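PDB 3D7R: esterase from Staphylococcus aureus subsp. aureus USA300_TCH1516, which probably hydrolyses ester bonds as a member of the alpha/beta hydrolase fold, although its natural substrate is not established. Local coordinates for residues 260-265 against 290-295. Numbering follows the deposited sequence.
Sequences YMFGGG and YDYPKM
F262 pairs with Y290, G263 with D291 and G264 with Y292 in parallel register, the two strand axes lying 4.7 Å apart at 11°. Four backbone bonds form the ladder: Y290 N to M261 O, G263 N to Y290 O, Y292 N to G263 O and G265 N to Y292 O at 2.9 Å. That last donor stands 42° out of the carbonyl plane of Y292, and M295 N, closing a type I turn, reaches Y292 O from the opposite face; one oxygen thus ends the ladder and holds the turn. Here the two backbones draw close, with G264 CA 3.3 Å from M295 O in a CA-H...O contact.

On the face bearing F262, Y290 and Y292, the first two side chains run side by side. Matching first and second torsions give their rings the same tilt, so the planes are nearly parallel, at 7°, but offset, with little of one ring above the other; Y290 CD2 sits over one face of the F262 ring, 3.5 Å from F262 CZ. Y292 CE2 approaches the edge of the F262 ring more loosely. Helix 305-318 packs on this face.

Strands 259-264 and 287-292, the latter outermost in the sheet, pair directly as a beta-alpha-beta unit linked by helix 270-282. Backbone bonds and apolar ring packing make the join, while Y292 OH and D291 OD2 bond Q313 and H270, outside the strand pair.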
loop_
_atom_site.group_PDB
_atom_site.type_symbol
_atom_site.label_atom_id
_atom_site.label_comp_id
_atom_site.label_asym_id
_atom_site.label_seq_id
_atom_site.Cartn_x
_atom_site.Cartn_y
_atom_site.Cartn_z
ATOM N N TYR A 260 -0.686 -8.184 -9.442
ATOM C CA TYR A 260 -0.293 -7.184 -10.434
ATOM C C TYR A 260 0.531 -6.208 -9.672
ATOM O O TYR A 260 0.052 -5.640 -8.700
ATOM C CB TYR A 260 -1.529 -6.480 -11.017
ATOM C CG TYR A 260 -2.474 -7.470 -11.653
ATOM C CD1 TYR A 260 -2.488 -7.638 -13.033
ATOM C CD2 TYR A 260 -3.308 -8.287 -10.870
ATOM C CE1 TYR A 260 -3.324 -8.584 -13.637
ATOM C CE2 TYR A 260 -4.163 -9.233 -11.475
ATOM C CZ TYR A 260 -4.152 -9.366 -12.857
ATOM O OH TYR A 260 -4.969 -10.284 -13.490
HETATM N N MSE A 261 1.785 -6.044 -10.061
HETATM C CA MSE A 261 2.712 -5.228 -9.269
HETATM C C MSE A 261 3.292 -4.121 -10.123
HETATM O O MSE A 261 3.601 -4.339 -11.319
HETATM C CB MSE A 261 3.836 -6.108 -8.690
HETATM C CG MSE A 261 4.861 -5.356 -7.834
HETATM SE SE MSE A 261 5.943 -6.624 -6.849
HETATM C CE MSE A 261 6.874 -7.515 -8.325
ATOM N N PHE A 262 3.442 -2.951 -9.513
ATOM C CA PHE A 262 3.988 -1.764 -10.167
ATOM C C PHE A 262 5.142 -1.253 -9.325
ATOM O O PHE A 262 5.046 -1.191 -8.100
ATOM C CB PHE A 262 2.916 -0.656 -10.290
ATOM C CG PHE A 262 1.783 -1.033 -11.176
ATOM C CD1 PHE A 262 1.764 -0.608 -12.500
ATOM C CD2 PHE A 262 0.756 -1.872 -10.710
ATOM C CE1 PHE A 262 0.729 -0.991 -13.360
ATOM C CE2 PHE A 262 -0.287 -2.254 -11.548
ATOM C CZ PHE A 262 -0.294 -1.820 -12.884
ATOM N N GLY A 263 6.243 -0.909 -9.978
ATOM C CA GLY A 263 7.371 -0.362 -9.253
ATOM C C GLY A 263 8.334 0.328 -10.171
ATOM O O GLY A 263 8.173 0.265 -11.385
ATOM N N GLY A 264 9.325 1.000 -9.576
ATOM C CA GLY A 264 10.358 1.728 -10.333
ATOM C C GLY A 264 11.734 1.160 -10.092
ATOM O O GLY A 264 11.972 0.506 -9.066
ATOM N N GLY A 265 12.645 1.398 -11.035
ATOM C CA GLY A 265 14.031 0.944 -10.911
ATOM C C GLY A 265 14.865 1.831 -9.991
ATOM O O GLY A 265 15.974 1.450 -9.603
ATOM N N TYR A 290 4.824 -4.628 -13.778
ATOM C CA TYR A 290 5.040 -3.470 -14.619
ATOM C C TYR A 290 6.190 -2.683 -13.990
ATOM O O TYR A 290 6.019 -2.023 -12.979
ATOM C CB TYR A 290 3.761 -2.634 -14.706
ATOM C CG TYR A 290 2.578 -3.356 -15.333
ATOM C CD1 TYR A 290 2.342 -3.274 -16.714
ATOM C CD2 TYR A 290 1.704 -4.126 -14.559
ATOM C CE1 TYR A 290 1.246 -3.913 -17.304
ATOM C CE2 TYR A 290 0.599 -4.780 -15.143
ATOM C CZ TYR A 290 0.385 -4.661 -16.515
ATOM O OH TYR A 290 -0.679 -5.293 -17.116
ATOM N N ASP A 291 7.366 -2.804 -14.584
ATOM C CA ASP A 291 8.607 -2.300 -13.992
ATOM C C ASP A 291 9.053 -1.075 -14.781
ATOM O O ASP A 291 9.358 -1.174 -15.974
ATOM C CB ASP A 291 9.676 -3.386 -14.060
ATOM C CG ASP A 291 10.932 -3.051 -13.250
ATOM O OD1 ASP A 291 11.021 -1.948 -12.663
ATOM O OD2 ASP A 291 11.829 -3.927 -13.186
ATOM N N TYR A 292 9.071 0.078 -14.110
ATOM C CA TYR A 292 9.422 1.361 -14.745
ATOM C C TYR A 292 10.861 1.756 -14.394
ATOM O O TYR A 292 11.115 2.273 -13.324
ATOM C CB TYR A 292 8.454 2.443 -14.271
ATOM C CG TYR A 292 7.066 2.355 -14.867
ATOM C CD1 TYR A 292 6.603 3.361 -15.715
ATOM C CD2 TYR A 292 6.205 1.289 -14.569
ATOM C CE1 TYR A 292 5.330 3.307 -16.267
ATOM C CE2 TYR A 292 4.907 1.227 -15.131
ATOM C CZ TYR A 292 4.495 2.248 -15.978
ATOM O OH TYR A 292 3.233 2.246 -16.529
ATOM N N PRO A 293 11.812 1.506 -15.292
ATOM C CA PRO A 293 13.236 1.658 -14.926
ATOM C C PRO A 293 13.645 2.997 -14.296
ATOM O O PRO A 293 14.489 3.008 -13.399
ATOM C CB PRO A 293 13.963 1.479 -16.260
ATOM C CG PRO A 293 13.054 0.621 -17.052
ATOM C CD PRO A 293 11.648 1.047 -16.684
ATOM N N LYS A 294 13.053 4.106 -14.721
ATOM C CA LYS A 294 13.522 5.409 -14.243
ATOM C C LYS A 294 12.653 5.991 -13.141
ATOM O O LYS A 294 12.924 7.080 -12.637
ATOM C CB LYS A 294 13.671 6.388 -15.406
ATOM C CG LYS A 294 14.783 5.982 -16.413
ATOM C CD LYS A 294 14.536 6.522 -17.822
ATOM C CE LYS A 294 14.256 8.015 -17.859
ATOM N NZ LYS A 294 12.813 8.342 -17.599
HETATM N N MSE A 295 11.626 5.252 -12.733
HETATM C CA MSE A 295 10.676 5.781 -11.747
HETATM C C MSE A 295 11.120 5.620 -10.302
HETATM O O MSE A 295 11.861 4.676 -9.951
HETATM C CB MSE A 295 9.290 5.157 -11.938
HETATM C CG MSE A 295 8.576 5.646 -13.187
HETATM SE SE MSE A 295 8.292 7.582 -13.156
HETATM C CE MSE A 295 9.798 8.145 -14.218
#